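Local coordinates for protein Pre-mRNA-splicing factor 38 (Chaetomium thermophilum, PDB 5F5T) that is probably required for pre-mRNA splicing in the nucleus, as a member of the PRP38 family of spliceosomal proteins, at residues S49-E54 with L89-K94; V59-I64 with L96-G101; R131-V136 with K183-D188. All coordinates share one frame; numbering follows the deposited sequence.

Contact 1: S49-E54 with L89-K94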
ATOM      1  N   SER A  49      -7.158   5.436  23.140  1.00 72.24           N
ATOM      2  CA  SER A  49      -8.463   5.509  22.481  1.00 60.12           C
ATOM      3  C   SER A  49      -9.481   4.562  23.102  1.00 72.07           C
ATOM      4  O   SER A  49      -9.132   3.503  23.628  1.00 67.13           O
ATOM      5  CB  SER A  49      -8.346   5.199  20.987  1.00 54.29           C
ATOM      6  OG  SER A  49      -8.166   3.809  20.771  1.00 64.47           O
ATOM      7  N   TYR A  50     -10.745   4.962  23.031  1.00 66.57           N
ATOM      8  CA  TYR A  50     -11.854   4.168  23.536  1.00 65.46           C
ATOM      9  C   TYR A  50     -11.987   2.829  22.813  1.00 74.89           C
ATOM     10  O   TYR A  50     -12.260   1.801  23.429  1.00 71.98           O
ATOM     11  CB  TYR A  50     -13.149   4.963  23.398  1.00 63.05           C
ATOM     12  CG  TYR A  50     -14.391   4.227  23.830  1.00 73.39           C
ATOM     13  CD1 TYR A  50     -14.747   4.169  25.169  1.00 69.71           C
ATOM     14  CD2 TYR A  50     -15.224   3.618  22.901  1.00 70.50           C
ATOM     15  CE1 TYR A  50     -15.887   3.514  25.576  1.00 73.90           C
ATOM     16  CE2 TYR A  50     -16.370   2.957  23.300  1.00 84.10           C
ATOM     17  CZ  TYR A  50     -16.696   2.910  24.641  1.00 80.69           C
ATOM     18  OH  TYR A  50     -17.834   2.256  25.051  1.00 81.93           O
ATOM     19  N   PHE A  51     -11.809   2.849  21.497  1.00 63.12           N
ATOM     20  CA  PHE A  51     -11.960   1.639  20.706  1.00 64.30           C
ATOM     21  C   PHE A  51     -10.933   0.588  21.103  1.00 66.98           C
ATOM     22  O   PHE A  51     -11.236  -0.597  21.160  1.00 72.17           O
ATOM     23  CB  PHE A  51     -11.838   1.936  19.216  1.00 46.10           C
ATOM     24  CG  PHE A  51     -11.957   0.718  18.360  1.00 59.42           C
ATOM     25  CD1 PHE A  51     -13.203   0.189  18.064  1.00 54.17           C
ATOM     26  CD2 PHE A  51     -10.827   0.086  17.863  1.00 64.35           C
ATOM     27  CE1 PHE A  51     -13.323  -0.941  17.278  1.00 59.83           C
ATOM     28  CE2 PHE A  51     -10.941  -1.047  17.076  1.00 63.60           C
ATOM     29  CZ  PHE A  51     -12.192  -1.561  16.783  1.00 50.02           C
ATOM     30  N   TRP A  52      -9.710   1.028  21.359  1.00 61.68           N
ATOM     31  CA  TRP A  52      -8.657   0.116  21.781  1.00 67.09           C
ATOM     32  C   TRP A  52      -9.010  -0.502  23.134  1.00 65.78           C
ATOM     33  O   TRP A  52      -8.907  -1.713  23.324  1.00 72.05           O
ATOM     34  CB  TRP A  52      -7.320   0.850  21.849  1.00 55.02           C
ATOM     35  CG  TRP A  52      -6.191   0.022  22.351  1.00 69.12           C
ATOM     36  CD1 TRP A  52      -5.740  -0.051  23.637  1.00 59.14           C
ATOM     37  CD2 TRP A  52      -5.339  -0.830  21.578  1.00 65.90           C
ATOM     38  NE1 TRP A  52      -4.671  -0.909  23.716  1.00 59.91           N
ATOM     39  CE2 TRP A  52      -4.402  -1.399  22.464  1.00 62.47           C
ATOM     40  CE3 TRP A  52      -5.278  -1.172  20.224  1.00 55.42           C
ATOM     41  CZ2 TRP A  52      -3.420  -2.291  22.042  1.00 64.23           C
ATOM     42  CZ3 TRP A  52      -4.299  -2.058  19.805  1.00 65.19           C
ATOM     43  CH2 TRP A  52      -3.384  -2.609  20.711  1.00 62.81           C
ATOM     44  N   LYS A  53      -9.440   0.343  24.066  1.00 65.30           N
ATOM     45  CA  LYS A  53      -9.750  -0.084  25.427  1.00 66.69           C
ATOM     46  C   LYS A  53     -10.961  -1.012  25.514  1.00 67.70           C
ATOM     47  O   LYS A  53     -11.009  -1.888  26.376  1.00 87.78           O
ATOM     48  CB  LYS A  53      -9.973   1.138  26.319  1.00 71.68           C
ATOM     49  CG  LYS A  53      -8.710   1.944  26.591  1.00 62.49           C
ATOM     50  CD  LYS A  53      -8.994   3.094  27.546  1.00 76.83           C
ATOM     51  CE  LYS A  53      -7.817   4.056  27.621  1.00 96.43           C
ATOM     52  NZ  LYS A  53      -6.622   3.427  28.251  1.00106.12           N
ATOM     53  N   GLU A  54     -11.942  -0.818  24.638  1.00 75.31           N
ATOM     54  CA  GLU A  54     -13.197  -1.565  24.733  1.00 76.61           C
ATOM     55  C   GLU A  54     -13.345  -2.697  23.719  1.00 61.21           C
ATOM     56  O   GLU A  54     -14.154  -3.603  23.915  1.00 78.81           O
ATOM     57  CB  GLU A  54     -14.385  -0.611  24.578  1.00 93.38           C
ATOM     58  CG  GLU A  54     -14.603   0.308  25.760  1.00107.45           C
ATOM     59  CD  GLU A  54     -15.168  -0.422  26.958  1.00115.54           C
ATOM     60  OE1 GLU A  54     -15.925  -1.395  26.752  1.00126.38           O
ATOM     61  OE2 GLU A  54     -14.862  -0.022  28.101  1.00109.78           O
ATOM     62  N   LEU A  89      -6.927   1.464  12.002  1.00 58.43           N
ATOM     63  CA  LEU A  89      -5.563   1.702  12.458  1.00 52.65           C
ATOM     64  C   LEU A  89      -5.279   0.956  13.754  1.00 64.42           C
ATOM     65  O   LEU A  89      -4.219   0.344  13.910  1.00 69.29           O
ATOM     66  CB  LEU A  89      -5.312   3.194  12.657  1.00 52.07           C
ATOM     67  CG  LEU A  89      -3.870   3.574  12.987  1.00 58.45           C
ATOM     68  CD1 LEU A  89      -2.925   3.027  11.933  1.00 40.40           C
ATOM     69  CD2 LEU A  89      -3.732   5.083  13.095  1.00 58.39           C
ATOM     70  N   CYS A  90      -6.240   0.996  14.673  1.00 50.15           N
ATOM     71  CA  CYS A  90      -6.093   0.332  15.961  1.00 59.62           C
ATOM     72  C   CYS A  90      -5.889  -1.162  15.774  1.00 52.42           C
ATOM     73  O   CYS A  90      -5.046  -1.772  16.430  1.00 68.37           O
ATOM     74  CB  CYS A  90      -7.318   0.582  16.839  1.00 44.45           C
ATOM     75  SG  CYS A  90      -7.548   2.303  17.318  1.00 69.80           S
ATOM     76  N   LEU A  91      -6.662  -1.743  14.865  1.00 62.75           N
ATOM     77  CA  LEU A  91      -6.553  -3.163  14.575  1.00 57.79           C
ATOM     78  C   LEU A  91      -5.234  -3.474  13.890  1.00 55.48           C
ATOM     79  O   LEU A  91      -4.660  -4.538  14.106  1.00 59.42           O
ATOM     80  CB  LEU A  91      -7.730  -3.628  13.717  1.00 46.04           C
ATOM     81  CG  LEU A  91      -9.035  -3.717  14.507  1.00 64.48           C
ATOM     82  CD1 LEU A  91     -10.195  -4.142  13.626  1.00 52.61           C
ATOM     83  CD2 LEU A  91      -8.862  -4.686  15.667  1.00 56.81           C
ATOM     84  N   ALA A  92      -4.744  -2.544  13.076  1.00 46.80           N
ATOM     85  CA  ALA A  92      -3.426  -2.717  12.476  1.00 46.21           C
ATOM     86  C   ALA A  92      -2.361  -2.787  13.567  1.00 60.59           C
ATOM     87  O   ALA A  92      -1.475  -3.644  13.534  1.00 61.92           O
ATOM     88  CB  ALA A  92      -3.124  -1.591  11.508  1.00 40.97           C
ATOM     89  N   PHE A  93      -2.463  -1.889  14.541  1.00 49.01           N
ATOM     90  CA  PHE A  93      -1.512  -1.853  15.644  1.00 66.75           C
ATOM     91  C   PHE A  93      -1.594  -3.135  16.452  1.00 65.73           C
ATOM     92  O   PHE A  93      -0.574  -3.693  16.867  1.00 60.31           O
ATOM     93  CB  PHE A  93      -1.769  -0.644  16.545  1.00 65.83           C
ATOM     94  CG  PHE A  93      -0.753  -0.480  17.640  1.00 73.59           C
ATOM     95  CD1 PHE A  93       0.547  -0.098  17.349  1.00 89.03           C
ATOM     96  CD2 PHE A  93      -1.098  -0.707  18.962  1.00 72.60           C
ATOM     97  CE1 PHE A  93       1.486   0.054  18.356  1.00 74.34           C
ATOM     98  CE2 PHE A  93      -0.165  -0.557  19.976  1.00 69.75           C
ATOM     99  CZ  PHE A  93       1.130  -0.176  19.670  1.00 70.65           C
ATOM    100  N   LYS A  94      -2.816  -3.613  16.651  1.00 50.53           N
ATOM    101  CA  LYS A  94      -3.016  -4.866  17.361  1.00 58.84           C
ATOM    102  C   LYS A  94      -2.388  -6.027  16.605  1.00 62.80           C
ATOM    103  O   LYS A  94      -1.830  -6.928  17.212  1.00 73.65           O
ATOM    104  CB  LYS A  94      -4.501  -5.134  17.579  1.00 57.10           C
ATOM    105  CG  LYS A  94      -4.778  -6.380  18.401  1.00 58.18           C
ATOM    106  CD  LYS A  94      -3.908  -6.423  19.645  1.00 75.96           C
ATOM    107  CE  LYS A  94      -4.672  -5.972  20.876  1.00 68.95           C
ATOM    108  NZ  LYS A  94      -4.035  -6.453  22.135  1.00 69.97           N
TER
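W52 reaches from the first turn of helix 50-55 to F93 and K94 on helix 87-98, while the preceding residue, F51, meets C90 and L91. This is helix-helix packing within the PRP38 family region, the two short axes running 10.2 Å apart at their closest and crossing at -49°, with aromatic side chains bridging the gap. F51 and W52 both hold CG anti to the backbone N, beside the carbonyl carbon, and from there their rings extend to helix 87-98. The six-membered ring of W52 lies oblique to the F93 ring, with centroids 5.4 Å apart and planes inclined by 56°. CH2 of W52 comes in at the edge of F93, 3.4 Å from its CD2. K94 crosses the indole at about a right angle, and its bent chain sets CE 3.6 Å from W52 CH2; its NZ is hydrogen-bonded to Q97 OE1. At another point of the indole edge, CZ3 of W52 lies 3.5 Å from the carbonyl O of C90, near the ring plane. An alanine in place of W52 would probably open a gap between the two helices, with F93 CD2 and K94 CE losing the indole they rest against. F51 presents its own edge to helix 87-98: C90 CB lies beside F51 CD2, and L91 CG is 4.2 Å from F51 CE2. The C90 sulfur sits obliquely to the same ring, 5.3 Å from its centroid. H71 meets the F51 ring edge-to-face. S49 is the N-cap of helix 50-55, its hydroxyl also bonded to I46 O, and its OG accepts from W52 N at 3.2 Å.

Contact 2: V59-I64 with L96-G101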
ATOM      1  N   VAL A  59      -7.790  -9.203  22.635  1.00 77.97           N
ATOM      2  CA  VAL A  59      -8.356  -9.863  21.461  1.00 81.74           C
ATOM      3  C   VAL A  59      -7.416 -10.882  20.836  1.00 82.97           C
ATOM      4  O   VAL A  59      -6.213 -10.883  21.086  1.00 80.56           O
ATOM      5  CB  VAL A  59      -8.750  -8.861  20.369  1.00 71.11           C
ATOM      6  CG1 VAL A  59      -9.843  -7.950  20.870  1.00 78.34           C
ATOM      7  CG2 VAL A  59      -7.539  -8.074  19.910  1.00 77.50           C
ATOM      8  N   ASN A  60      -7.993 -11.724  19.988  1.00103.91           N
ATOM      9  CA  ASN A  60      -7.298 -12.826  19.346  1.00 96.77           C
ATOM     10  C   ASN A  60      -7.323 -12.672  17.833  1.00 90.07           C
ATOM     11  O   ASN A  60      -7.961 -11.759  17.305  1.00101.14           O
ATOM     12  CB  ASN A  60      -7.922 -14.159  19.746  1.00 83.76           C
ATOM     13  CG  ASN A  60      -7.043 -14.944  20.686  1.00111.79           C
ATOM     14  OD1 ASN A  60      -5.956 -14.499  21.052  1.00124.96           O
ATOM     15  ND2 ASN A  60      -7.508 -16.121  21.089  1.00142.25           N
ATOM     16  N   GLU A  61      -6.597 -13.542  17.141  1.00 78.33           N
ATOM     17  CA  GLU A  61      -6.559 -13.519  15.685  1.00 83.38           C
ATOM     18  C   GLU A  61      -7.935 -13.784  15.052  1.00 96.75           C
ATOM     19  O   GLU A  61      -8.266 -13.200  14.022  1.00116.45           O
ATOM     20  CB  GLU A  61      -5.536 -14.539  15.186  1.00 95.30           C
ATOM     21  CG  GLU A  61      -4.092 -14.093  15.378  1.00116.30           C
ATOM     22  CD  GLU A  61      -3.163 -15.239  15.748  1.00146.55           C
ATOM     23  OE1 GLU A  61      -2.002 -14.969  16.121  1.00140.24           O
ATOM     24  OE2 GLU A  61      -3.593 -16.410  15.663  1.00156.66           O
ATOM     25  N   ALA A  62      -8.730 -14.664  15.656  1.00 82.05           N
ATOM     26  CA  ALA A  62     -10.119 -14.863  15.225  1.00 97.67           C
ATOM     27  C   ALA A  62     -10.934 -13.599  15.490  1.00102.39           C
ATOM     28  O   ALA A  62     -11.743 -13.110  14.651  1.00118.11           O
ATOM     29  CB  ALA A  62     -10.727 -16.046  15.948  1.00 76.14           C
ATOM     30  N   ASP A  63     -10.680 -13.059  16.676  1.00 77.80           N
ATOM     31  CA  ASP A  63     -11.324 -11.841  17.111  1.00 81.46           C
ATOM     32  C   ASP A  63     -11.020 -10.744  16.120  1.00 66.82           C
ATOM     33  O   ASP A  63     -11.806  -9.831  15.973  1.00 77.74           O
ATOM     34  CB  ASP A  63     -10.856 -11.434  18.506  1.00 70.35           C
ATOM     35  CG  ASP A  63     -11.363 -12.367  19.582  1.00 93.21           C
ATOM     36  OD1 ASP A  63     -12.450 -12.959  19.404  1.00104.80           O
ATOM     37  OD2 ASP A  63     -10.672 -12.506  20.611  1.00 85.75           O
ATOM     38  N   ILE A  64      -9.871 -10.823  15.452  1.00 62.72           N
ATOM     39  CA  ILE A  64      -9.490  -9.773  14.516  1.00 64.25           C
ATOM     40  C   ILE A  64     -10.511  -9.679  13.387  1.00 60.68           C
ATOM     41  O   ILE A  64     -11.022  -8.600  13.100  1.00 70.85           O
ATOM     42  CB  ILE A  64      -8.088 -10.011  13.926  1.00 80.51           C
ATOM     43  CG1 ILE A  64      -7.015  -9.657  14.956  1.00 72.30           C
ATOM     44  CG2 ILE A  64      -7.890  -9.181  12.667  1.00 78.21           C
ATOM     45  CD1 ILE A  64      -7.074  -8.220  15.415  1.00 67.10           C
ATOM     46  N   LEU A  96       0.206  -5.735  14.716  1.00 61.81           N
ATOM     47  CA  LEU A  96       1.626  -5.553  14.992  1.00 72.85           C
ATOM     48  C   LEU A  96       1.986  -6.198  16.327  1.00 68.93           C
ATOM     49  O   LEU A  96       3.036  -6.826  16.461  1.00 73.69           O
ATOM     50  CB  LEU A  96       1.994  -4.068  15.009  1.00 56.38           C
ATOM     51  CG  LEU A  96       2.037  -3.348  13.663  1.00 62.85           C
ATOM     52  CD1 LEU A  96       2.317  -1.867  13.864  1.00 57.48           C
ATOM     53  CD2 LEU A  96       3.081  -3.972  12.756  1.00 57.88           C
ATOM     54  N   GLN A  97       1.100  -6.052  17.306  1.00 73.35           N
ATOM     55  CA  GLN A  97       1.287  -6.669  18.617  1.00 69.24           C
ATOM     56  C   GLN A  97       1.282  -8.197  18.544  1.00 76.62           C
ATOM     57  O   GLN A  97       2.166  -8.860  19.082  1.00 89.08           O
ATOM     58  CB  GLN A  97       0.200  -6.185  19.580  1.00 77.01           C
ATOM     59  CG  GLN A  97       0.533  -6.361  21.043  1.00 91.13           C
ATOM     60  CD  GLN A  97      -0.613  -5.950  21.946  1.00101.08           C
ATOM     61  OE1 GLN A  97      -1.440  -5.119  21.574  1.00 96.13           O
ATOM     62  NE2 GLN A  97      -0.667  -6.531  23.139  1.00102.82           N
ATOM     63  N   LEU A  98       0.275  -8.740  17.869  1.00 72.74           N
ATOM     64  CA  LEU A  98       0.054 -10.178  17.790  1.00 66.80           C
ATOM     65  C   LEU A  98       1.069 -10.880  16.902  1.00 74.12           C
ATOM     66  O   LEU A  98       1.310 -12.077  17.058  1.00 77.16           O
ATOM     67  CB  LEU A  98      -1.355 -10.462  17.268  1.00 62.39           C
ATOM     68  CG  LEU A  98      -2.526  -9.970  18.118  1.00 73.03           C
ATOM     69  CD1 LEU A  98      -3.838 -10.454  17.524  1.00 64.49           C
ATOM     70  CD2 LEU A  98      -2.371 -10.470  19.546  1.00 48.94           C
ATOM     71  N   ALA A  99       1.648 -10.129  15.971  1.00 86.66           N
ATOM     72  CA  ALA A  99       2.640 -10.656  15.034  1.00 76.19           C
ATOM     73  C   ALA A  99       2.196 -11.960  14.370  1.00 71.88           C
ATOM     74  O   ALA A  99       2.858 -12.985  14.524  1.00 81.42           O
ATOM     75  CB  ALA A  99       3.972 -10.858  15.744  1.00 65.00           C
ATOM     76  N   PRO A 100       1.068 -11.930  13.641  1.00 74.66           N
ATOM     77  CA  PRO A 100       0.512 -13.171  13.095  1.00 75.98           C
ATOM     78  C   PRO A 100       1.421 -13.779  12.033  1.00 84.18           C
ATOM     79  O   PRO A 100       2.209 -13.060  11.414  1.00 79.71           O
ATOM     80  CB  PRO A 100      -0.816 -12.717  12.486  1.00 83.03           C
ATOM     81  CG  PRO A 100      -0.566 -11.299  12.097  1.00 69.20           C
ATOM     82  CD  PRO A 100       0.321 -10.747  13.178  1.00 60.79           C
ATOM     83  N   GLY A 101       1.292 -15.084  11.814  1.00 84.94           N
ATOM     84  CA  GLY A 101       2.158 -15.793  10.892  1.00 79.70           C
ATOM     85  C   GLY A 101       1.570 -15.847   9.496  1.00 87.00           C
ATOM     86  O   GLY A 101       0.479 -15.334   9.254  1.00 96.09           O
TER
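L98 points its forked end at the turn that opens helix 61-71, meeting I64 tip to tip. In L98, CG stands anti to the carbonyl carbon (chi1 -62°) and CD1 carries most of the contact. This methyl lies 4.2 Å from I64 CG1 and 4.1 Å from the carbonyl carbon of N60, and it touches the backbone N and CG of E61 as well. The other branch, CD2, rests 4.2 Å from V59 O. One leucine fork thus lies against both the side chains and the backbone of the helix start. I64 likewise has CG1 anti to its carbonyl carbon, beside the backbone N, which puts that atom in front of L98. The target is a helix N-terminus in which N60 takes the N-cap position without a capping bond from its own side chain. D63, three residues on, accepts from N60 N through OD2 at 2.9 Å, on the anti side of the carboxylate. Across the contact, helix 87-98 ends after L98: A99 turns to a positive phi of 49°, and P100 follows, its CB bond directed toward the 59-64 segment. The carboxylate of E61 lies loosely beside P100, with OE1 4.3 Å from P100 CA. L95, L105 and Y126 pack round the proline ring, and E61 O is hydrogen-bonded to the hydroxyl of Y108.

Contact 3: R131-V136 with K183-D188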
ATOM      1  N   ARG A 131       6.627  -6.734   5.713  1.00 74.29           N
ATOM      2  CA  ARG A 131       7.176  -7.728   4.791  1.00 72.84           C
ATOM      3  C   ARG A 131       8.237  -7.142   3.871  1.00 78.16           C
ATOM      4  O   ARG A 131       8.198  -5.958   3.563  1.00 75.19           O
ATOM      5  CB  ARG A 131       6.058  -8.348   3.947  1.00 69.65           C
ATOM      6  CG  ARG A 131       5.745  -9.791   4.290  1.00 79.15           C
ATOM      7  CD  ARG A 131       5.224  -9.894   5.702  1.00 83.51           C
ATOM      8  NE  ARG A 131       5.006 -11.275   6.118  1.00 99.14           N
ATOM      9  CZ  ARG A 131       4.613 -11.623   7.338  1.00101.38           C
ATOM     10  NH1 ARG A 131       4.398 -10.687   8.253  1.00 66.62           N
ATOM     11  NH2 ARG A 131       4.433 -12.902   7.643  1.00106.89           N
ATOM     12  N   PRO A 132       9.206  -7.972   3.446  1.00 58.21           N
ATOM     13  CA  PRO A 132      10.254  -7.539   2.512  1.00 71.04           C
ATOM     14  C   PRO A 132       9.667  -7.034   1.191  1.00 78.83           C
ATOM     15  O   PRO A 132       8.581  -7.471   0.796  1.00 84.71           O
ATOM     16  CB  PRO A 132      11.075  -8.813   2.296  1.00 63.52           C
ATOM     17  CG  PRO A 132      10.861  -9.598   3.549  1.00 69.35           C
ATOM     18  CD  PRO A 132       9.425  -9.355   3.904  1.00 75.60           C
ATOM     19  N   ASP A 133      10.380  -6.130   0.521  1.00 70.96           N
ATOM     20  CA  ASP A 133       9.803  -5.385  -0.594  1.00 73.90           C
ATOM     21  C   ASP A 133       9.358  -6.264  -1.763  1.00 76.44           C
ATOM     22  O   ASP A 133       8.252  -6.090  -2.285  1.00 80.17           O
ATOM     23  CB  ASP A 133      10.801  -4.331  -1.094  1.00 70.23           C
ATOM     24  CG  ASP A 133      12.201  -4.885  -1.280  1.00 92.41           C
ATOM     25  OD1 ASP A 133      12.361  -6.122  -1.245  1.00108.96           O
ATOM     26  OD2 ASP A 133      13.142  -4.082  -1.465  1.00 86.01           O
ATOM     27  N   LYS A 134      10.192  -7.227  -2.143  1.00 74.80           N
ATOM     28  CA  LYS A 134       9.860  -8.127  -3.245  1.00 71.84           C
ATOM     29  C   LYS A 134       8.573  -8.889  -2.939  1.00 74.58           C
ATOM     30  O   LYS A 134       7.656  -8.966  -3.769  1.00 83.97           O
ATOM     31  CB  LYS A 134      11.013  -9.091  -3.520  1.00 74.42           C
ATOM     32  CG  LYS A 134      10.645 -10.283  -4.389  1.00 87.81           C
ATOM     33  CD  LYS A 134      11.854 -11.179  -4.611  1.00 91.30           C
ATOM     34  CE  LYS A 134      11.478 -12.478  -5.306  1.00113.19           C
ATOM     35  NZ  LYS A 134      12.649 -13.397  -5.407  1.00118.40           N
ATOM     36  N   GLU A 135       8.502  -9.422  -1.724  1.00 74.86           N
ATOM     37  CA  GLU A 135       7.333 -10.162  -1.280  1.00 69.62           C
ATOM     38  C   GLU A 135       6.104  -9.268  -1.280  1.00 73.59           C
ATOM     39  O   GLU A 135       5.014  -9.709  -1.627  1.00 73.90           O
ATOM     40  CB  GLU A 135       7.565 -10.744   0.115  1.00 81.72           C
ATOM     41  CG  GLU A 135       6.811 -12.035   0.385  1.00 96.45           C
ATOM     42  CD  GLU A 135       6.911 -12.469   1.833  1.00112.21           C
ATOM     43  OE1 GLU A 135       5.958 -13.105   2.332  1.00108.25           O
ATOM     44  OE2 GLU A 135       7.944 -12.176   2.471  1.00124.91           O
ATOM     45  N   VAL A 136       6.286  -8.011  -0.897  1.00 61.36           N
ATOM     46  CA  VAL A 136       5.176  -7.069  -0.852  1.00 65.31           C
ATOM     47  C   VAL A 136       4.616  -6.807  -2.247  1.00 64.12           C
ATOM     48  O   VAL A 136       3.400  -6.808  -2.448  1.00 66.00           O
ATOM     49  CB  VAL A 136       5.594  -5.748  -0.209  1.00 67.55           C
ATOM     50  CG1 VAL A 136       4.547  -4.670  -0.480  1.00 63.78           C
ATOM     51  CG2 VAL A 136       5.771  -5.945   1.281  1.00 70.73           C
ATOM     52  N   LYS A 183      10.901   2.420   3.960  1.00 64.72           N
ATOM     53  CA  LYS A 183      11.296   2.715   2.594  1.00 70.45           C
ATOM     54  C   LYS A 183      11.706   1.442   1.862  1.00 77.12           C
ATOM     55  O   LYS A 183      12.446   0.618   2.394  1.00 90.05           O
ATOM     56  CB  LYS A 183      12.422   3.752   2.578  1.00 68.00           C
ATOM     57  CG  LYS A 183      11.988   5.134   3.074  1.00 85.47           C
ATOM     58  CD  LYS A 183      13.178   6.003   3.446  1.00110.34           C
ATOM     59  CE  LYS A 183      12.749   7.313   4.092  1.00113.86           C
ATOM     60  NZ  LYS A 183      12.984   8.444   3.147  1.00119.93           N
ATOM     61  N   MET A 184      11.260   1.323   0.617  1.00 79.36           N
ATOM     62  CA  MET A 184      11.459   0.116  -0.176  1.00 57.48           C
ATOM     63  C   MET A 184      12.325   0.424  -1.376  1.00 71.23           C
ATOM     64  O   MET A 184      12.416   1.576  -1.804  1.00 80.24           O
ATOM     65  CB  MET A 184      10.127  -0.443  -0.671  1.00 65.22           C
ATOM     66  CG  MET A 184       9.292  -1.165   0.361  1.00 75.84           C
ATOM     67  SD  MET A 184       7.820  -1.912  -0.379  1.00 73.24           S
ATOM     68  CE  MET A 184       7.226  -2.827   1.026  1.00136.07           C
ATOM     69  N   ARG A 185      12.993  -0.593  -1.902  1.00 71.18           N
ATOM     70  CA  ARG A 185      13.622  -0.430  -3.195  1.00 77.63           C
ATOM     71  C   ARG A 185      12.482  -0.276  -4.192  1.00 65.19           C
ATOM     72  O   ARG A 185      11.464  -0.961  -4.089  1.00 63.26           O
ATOM     73  CB  ARG A 185      14.517  -1.620  -3.542  1.00 78.98           C
ATOM     74  CG  ARG A 185      15.513  -1.998  -2.454  1.00 81.97           C
ATOM     75  CD  ARG A 185      16.348  -3.199  -2.874  1.00 67.52           C
ATOM     76  NE  ARG A 185      15.604  -4.440  -2.692  1.00 86.85           N
ATOM     77  CZ  ARG A 185      16.157  -5.637  -2.527  1.00 82.52           C
ATOM     78  NH1 ARG A 185      17.474  -5.771  -2.531  1.00 91.35           N
ATOM     79  NH2 ARG A 185      15.386  -6.703  -2.362  1.00 78.52           N
ATOM     80  N   ARG A 186      12.623   0.662  -5.119  1.00 69.64           N
ATOM     81  CA  ARG A 186      11.603   0.881  -6.133  1.00 68.31           C
ATOM     82  C   ARG A 186      11.482  -0.351  -7.021  1.00 77.87           C
ATOM     83  O   ARG A 186      12.440  -1.115  -7.160  1.00 80.94           O
ATOM     84  CB  ARG A 186      11.929   2.118  -6.964  1.00 71.57           C
ATOM     85  CG  ARG A 186      11.843   3.410  -6.188  1.00 71.13           C
ATOM     86  CD  ARG A 186      11.862   4.600  -7.121  1.00 81.32           C
ATOM     87  NE  ARG A 186      13.172   5.239  -7.131  1.00 97.70           N
ATOM     88  CZ  ARG A 186      14.122   4.979  -8.018  1.00 81.83           C
ATOM     89  NH1 ARG A 186      13.906   4.099  -8.982  1.00 95.18           N
ATOM     90  NH2 ARG A 186      15.284   5.608  -7.943  1.00 85.14           N
ATOM     91  N   ARG A 187      10.311  -0.542  -7.619  1.00 72.38           N
ATOM     92  CA  ARG A 187      10.058  -1.740  -8.408  1.00 73.56           C
ATOM     93  C   ARG A 187      11.043  -1.861  -9.567  1.00 77.15           C
ATOM     94  O   ARG A 187      11.526  -2.955  -9.865  1.00 78.22           O
ATOM     95  CB  ARG A 187       8.625  -1.747  -8.934  1.00 64.98           C
ATOM     96  CG  ARG A 187       7.994  -3.127  -8.937  1.00 74.57           C
ATOM     97  CD  ARG A 187       7.054  -3.320 -10.112  1.00 66.64           C
ATOM     98  NE  ARG A 187       6.429  -4.638 -10.079  1.00 66.99           N
ATOM     99  CZ  ARG A 187       6.825  -5.674 -10.811  1.00 81.35           C
ATOM    100  NH1 ARG A 187       7.858  -5.553 -11.637  1.00 83.75           N
ATOM    101  NH2 ARG A 187       6.191  -6.834 -10.713  1.00 79.65           N
ATOM    102  N   ASP A 188      11.351  -0.737 -10.209  1.00 63.42           N
ATOM    103  CA  ASP A 188      12.292  -0.745 -11.325  1.00 74.25           C
ATOM    104  C   ASP A 188      13.690  -1.179 -10.875  1.00 81.42           C
ATOM    105  O   ASP A 188      14.433  -1.778 -11.649  1.00 91.92           O
ATOM    106  CB  ASP A 188      12.357   0.627 -12.005  1.00 77.88           C
ATOM    107  CG  ASP A 188      12.750   1.734 -11.055  1.00 84.08           C
ATOM    108  OD1 ASP A 188      12.646   1.530  -9.833  1.00 95.40           O
ATOM    109  OD2 ASP A 188      13.164   2.810 -11.535  1.00 94.96           O
TER
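The carboxylate of D133 and the guanidinium of R185 meet edge to edge, their planes only 9° apart. R185 approaches side-on and grips both oxygens: NE donates to OD2 at 2.8 Å, and NH2 donates to OD1 at 3.3 Å. Both nitrogens stand on the syn side of the oxygens they serve, but the carboxylate is somewhat tilted from the guanidinium plane, OD2 lying 26° out of it. The bend of the R185 chain at chi3 (-79°) turns NE back toward D133 OD2, and CG of the same arginine also passes close to that oxygen. K134 N also lies near OD1, on its anti side, a contact too short to weigh at this resolution. D133 lies in the first turn of helix 133-140, just after the N-cap residue P132, so the helix end and the arginine would both be expected to favour a negative charge on it. Beside this polar pair runs M184, extended beyond CG. Its CG lies 3.8 Å from D133 CB, and its CE ends 3.5 Å from V136 CG2, near all three of the valine's side-chain carbons. W182 and L190 also pack against D133, and R185 O is bonded to the hydroxyl of Y137. D133 and R185 thus form a bidentate, side-on salt bridge at the N-terminus of helix 133-140, joining it to the segment that leads into helix 187-192 in this largely helical PRP38 region.

Contacts 1 and 2 are neighbours, their centres 12 Å apart, and both are built on helix 87-98; helices 50-55 and 61-71, consecutive in the chain, pack against successive parts of it. They touch directly: K94 CG lies 3.6 Å from V59 CG2, and L91 CD2 lies 4.0 Å from I64 CD1, so residues of contact 1 also line contact 2. Contact 3 follows both in the chain. Its centre is about 28 Å from that of contact 1, on the opposite side of the chain's centre, and about 24 Å from that of contact 2, whose nearest atoms come within about 4 Å without touching. All three belong to the PRP38 region of the protein.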